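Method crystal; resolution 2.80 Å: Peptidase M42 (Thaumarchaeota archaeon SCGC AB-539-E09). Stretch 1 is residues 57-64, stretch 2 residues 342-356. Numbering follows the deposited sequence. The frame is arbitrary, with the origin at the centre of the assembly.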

# COMPACT_ATOMS: atom_id res chain seq x y z
N ASP C 57 58.14 23.88 24.39
CA ASP C 57 58.01 22.54 23.76
C ASP C 57 56.67 21.88 24.04
O ASP C 57 56.11 21.27 23.14
CB ASP C 57 59.10 21.59 24.22
CG ASP C 57 59.14 20.26 23.43
OD1 ASP C 57 58.58 20.16 22.31
OD2 ASP C 57 59.75 19.31 23.95
N ARG C 58 56.22 21.99 25.28
CA ARG C 58 54.98 21.39 25.74
C ARG C 58 54.25 22.44 26.59
O ARG C 58 54.91 23.20 27.29
CB ARG C 58 55.30 20.09 26.51
CG ARG C 58 55.77 18.98 25.55
CD ARG C 58 55.21 17.58 25.75
NE ARG C 58 54.40 17.14 24.61
CZ ARG C 58 54.78 16.38 23.57
NH1 ARG C 58 53.89 16.07 22.63
NH2 ARG C 58 56.01 15.93 23.45
N PRO C 59 52.91 22.51 26.54
CA PRO C 59 52.04 21.58 25.80
C PRO C 59 51.92 21.92 24.33
O PRO C 59 52.08 23.07 23.94
CB PRO C 59 50.69 21.78 26.47
CG PRO C 59 50.71 23.21 26.92
CD PRO C 59 52.14 23.55 27.23
N ARG C 60 51.64 20.90 23.52
CA ARG C 60 51.38 21.10 22.10
C ARG C 60 49.88 21.26 21.88
O ARG C 60 49.09 20.36 22.19
CB ARG C 60 51.89 19.91 21.30
CG ARG C 60 53.39 19.71 21.39
CD ARG C 60 53.84 18.61 20.45
NE ARG C 60 55.28 18.36 20.58
CZ ARG C 60 55.97 17.49 19.84
NH1 ARG C 60 55.37 16.77 18.90
NH2 ARG C 60 57.27 17.35 20.04
N ILE C 61 49.50 22.43 21.35
CA ILE C 61 48.11 22.72 20.99
C ILE C 61 47.92 22.45 19.50
O ILE C 61 48.60 23.05 18.67
CB ILE C 61 47.72 24.21 21.19
CG1 ILE C 61 48.30 24.81 22.47
CG2 ILE C 61 46.22 24.36 21.18
CD1 ILE C 61 47.89 24.10 23.73
N LEU C 62 46.99 21.59 19.16
CA LEU C 62 46.65 21.35 17.77
C LEU C 62 45.34 22.05 17.43
O LEU C 62 44.32 21.76 18.05
CB LEU C 62 46.53 19.85 17.50
CG LEU C 62 46.04 19.43 16.11
CD1 LEU C 62 46.83 20.10 15.00
CD2 LEU C 62 46.11 17.93 15.95
N MSE C 63 45.39 22.98 16.48
CA MSE C 63 44.19 23.54 15.90
C MSE C 63 44.04 22.98 14.52
O MSE C 63 45.00 22.99 13.75
CB MSE C 63 44.28 25.03 15.74
CG MSE C 63 44.26 25.75 17.07
SE MSE C 63 43.82 27.64 16.68
CE MSE C 63 45.56 28.23 15.97
N ALA C 64 42.86 22.52 14.17
CA ALA C 64 42.66 21.88 12.88
C ALA C 64 41.40 22.37 12.20
O ALA C 64 40.36 22.49 12.84
CB ALA C 64 42.59 20.38 13.05
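Stretch 2 (342-356) LVIELIKRLDLETVE

A strand presents alternate side chains to each of its faces, and a helix that packs against it needs only a single row of them. The pairing of residues 57-64 with residues 342-356 in this M42 peptidase is a compact example, in which no two touching residues are fewer than 280 positions apart in sequence. Residues 57-59 form a loop, with a cis peptide bond before Pro59, and Arg60 to Ala64 run on as a strand, their phi/psi values in the extended region. Stretch 2 enters as a helix already under way at Leu342, passes through a turn around Leu350 and Asp351, and starts a second helix at Leu352.

The two stretches run in opposite senses. The CA atoms of Met63 and Val343 lie 9.0 Å apart, those of Ile61 and Ile347 7.8 Å, and those of Pro59 and Leu352 5.4 Å, so the backbones converge as stretch 2 moves from its first helix into the turn. The wider spacing leaves room for side chains between strand and helix; at the narrow end, Pro59 touches the backbone itself. Within the first helix, Ile347 N donates to Val343 O at 2.9 Å, a regular i to i+4 bond. Farther on the pattern loosens: the bond from Leu350 N to Ile347 O, at 3.4 Å, is weak.

Asp351 restarts the helical course. As its N-cap, it accepts through OD1 from Thr354 N at 3.0 Å, supplying a partner to an amide in the first turn of the helix, where no preceding turn can do so. Thr354 OG1 adds a second hydrogen bond to the same Asp351 OD1, at 2.6 Å. The CA-to-CB bond of Asp351 points away from stretch 1, so the cap is built clear of the apolar contact.

On the strand, Pro59, Ile61 and Met63 point toward stretch 2, whereas the intervening Arg60 and Leu62 make no contact with it. Met63, present as selenomethionine, reaches the first helix at two successive turns: its SE lies 4.2 Å from Val343 CB and its CE 3.9 Å from Ile347 CD1. Ile347 leaves its backbone sideways, but the end of its side chain comes nearer to the strand. Ile61 meets the turn, its CD1 4.0 Å from Leu350 CB.

Pro59 has the largest area covered by the other stretch. Its CG is 3.6 Å from Leu350 O and 4.0 Å from Val355 CG2, while its CD approaches Leu352 N to 3.7 Å; the compact ring thus spans the turn and the opening of the second helix. Leu352 also extends over the preceding residue, with its CD1 4.3 Å from Arg58 CB, although the end of the arginine leads away. No hydrogen bond crosses between the stretches. The 394 Å² they bury together, summed over both sides, comes from van der Waals contact, of apolar side chains with one another and of the Pro59 ring with the backbone of stretch 2, while the polar bonds of stretch 2 described here stay within its own fold.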

# COMPACT_ATOMS: atom_id res chain seq x y z
N LEU C 342 38.40 34.37 20.23
CA LEU C 342 38.27 33.33 21.23
C LEU C 342 39.47 32.37 21.25
O LEU C 342 39.98 32.06 22.32
CB LEU C 342 36.98 32.53 21.01
CG LEU C 342 36.76 31.36 21.97
CD1 LEU C 342 36.70 31.84 23.41
CD2 LEU C 342 35.48 30.61 21.60
N VAL C 343 39.89 31.92 20.07
CA VAL C 343 40.99 30.95 19.98
C VAL C 343 42.28 31.57 20.53
O VAL C 343 43.03 30.90 21.24
CB VAL C 343 41.25 30.32 18.55
CG1 VAL C 343 40.23 29.24 18.22
CG2 VAL C 343 41.27 31.34 17.44
N ILE C 344 42.50 32.85 20.26
CA ILE C 344 43.66 33.55 20.80
C ILE C 344 43.63 33.56 22.33
O ILE C 344 44.62 33.19 22.97
CB ILE C 344 43.76 34.97 20.23
CG1 ILE C 344 44.19 34.91 18.76
CG2 ILE C 344 44.74 35.82 21.03
CD1 ILE C 344 44.07 36.21 18.00
N GLU C 345 42.50 33.95 22.92
CA GLU C 345 42.38 33.97 24.37
C GLU C 345 42.64 32.60 24.97
O GLU C 345 43.23 32.49 26.04
CB GLU C 345 40.99 34.44 24.80
CG GLU C 345 40.64 35.87 24.42
CD GLU C 345 41.74 36.86 24.73
OE1 GLU C 345 42.09 37.03 25.92
OE2 GLU C 345 42.23 37.49 23.78
N LEU C 346 42.18 31.55 24.31
CA LEU C 346 42.38 30.19 24.80
C LEU C 346 43.86 29.86 24.80
O LEU C 346 44.40 29.42 25.80
CB LEU C 346 41.64 29.18 23.95
CG LEU C 346 40.12 29.28 23.98
CD1 LEU C 346 39.54 28.36 22.93
CD2 LEU C 346 39.57 28.93 25.35
N ILE C 347 44.50 30.10 23.66
CA ILE C 347 45.91 29.79 23.52
C ILE C 347 46.77 30.55 24.53
O ILE C 347 47.73 29.99 25.07
CB ILE C 347 46.37 30.09 22.07
CG1 ILE C 347 45.75 29.06 21.13
CG2 ILE C 347 47.88 30.05 21.94
CD1 ILE C 347 45.75 29.50 19.69
N LYS C 348 46.45 31.81 24.78
CA LYS C 348 47.14 32.59 25.80
C LYS C 348 47.18 31.88 27.14
O LYS C 348 48.20 31.91 27.82
CB LYS C 348 46.49 33.96 25.97
CG LYS C 348 46.97 34.99 24.95
CD LYS C 348 46.18 36.30 24.93
CE LYS C 348 46.42 37.13 26.16
NZ LYS C 348 45.32 38.10 26.34
N ARG C 349 46.08 31.21 27.50
CA ARG C 349 45.91 30.63 28.84
C ARG C 349 46.18 29.13 28.95
O ARG C 349 46.11 28.56 30.05
CB ARG C 349 44.50 30.91 29.34
CG ARG C 349 44.24 32.37 29.65
CD ARG C 349 42.74 32.62 29.82
NE ARG C 349 42.42 34.02 30.07
CZ ARG C 349 42.48 34.99 29.16
NH1 ARG C 349 42.86 34.75 27.90
NH2 ARG C 349 42.17 36.23 29.52
N LEU C 350 46.49 28.47 27.84
CA LEU C 350 46.71 27.01 27.87
C LEU C 350 48.16 26.67 28.19
O LEU C 350 48.91 26.25 27.32
CB LEU C 350 46.28 26.37 26.54
CG LEU C 350 44.77 26.22 26.29
CD1 LEU C 350 44.51 25.85 24.84
CD2 LEU C 350 44.15 25.17 27.21
N ASP C 351 48.54 26.87 29.45
CA ASP C 351 49.89 26.50 29.91
C ASP C 351 49.91 25.02 30.31
O ASP C 351 48.86 24.38 30.36
CB ASP C 351 50.36 27.41 31.06
CG ASP C 351 49.39 27.45 32.24
OD1 ASP C 351 48.49 26.59 32.31
OD2 ASP C 351 49.53 28.34 33.10
N LEU C 352 51.09 24.50 30.61
CA LEU C 352 51.24 23.08 30.95
C LEU C 352 50.37 22.66 32.14
O LEU C 352 49.78 21.59 32.13
CB LEU C 352 52.71 22.75 31.23
CG LEU C 352 53.04 21.25 31.36
CD1 LEU C 352 52.93 20.51 30.03
CD2 LEU C 352 54.44 21.05 31.96
N GLU C 353 50.29 23.51 33.15
CA GLU C 353 49.55 23.17 34.37
C GLU C 353 48.04 23.04 34.12
O GLU C 353 47.42 22.08 34.55
CB GLU C 353 49.84 24.20 35.46
CG GLU C 353 49.03 24.00 36.74
CD GLU C 353 49.27 25.09 37.77
OE1 GLU C 353 49.97 26.08 37.46
OE2 GLU C 353 48.75 24.96 38.90
N THR C 354 47.47 24.02 33.41
CA THR C 354 46.05 24.00 33.05
C THR C 354 45.69 22.75 32.24
O THR C 354 44.67 22.12 32.50
CB THR C 354 45.66 25.24 32.22
OG1 THR C 354 45.98 26.43 32.95
CG2 THR C 354 44.18 25.25 31.92
N VAL C 355 46.55 22.41 31.28
CA VAL C 355 46.32 21.28 30.40
C VAL C 355 46.42 19.93 31.11
O VAL C 355 45.63 19.02 30.84
CB VAL C 355 47.31 21.31 29.21
CG1 VAL C 355 47.20 20.04 28.36
CG2 VAL C 355 47.05 22.54 28.35
N GLU C 356 47.38 19.78 32.02
CA GLU C 356 47.46 18.56 32.81
C GLU C 356 46.24 18.45 33.74
O GLU C 356 45.80 17.34 34.03
CB GLU C 356 48.76 18.49 33.61
CG GLU C 356 49.98 18.29 32.71
CD GLU C 356 51.30 18.24 33.47
OE1 GLU C 356 51.46 18.99 34.48
OE2 GLU C 356 52.20 17.47 33.04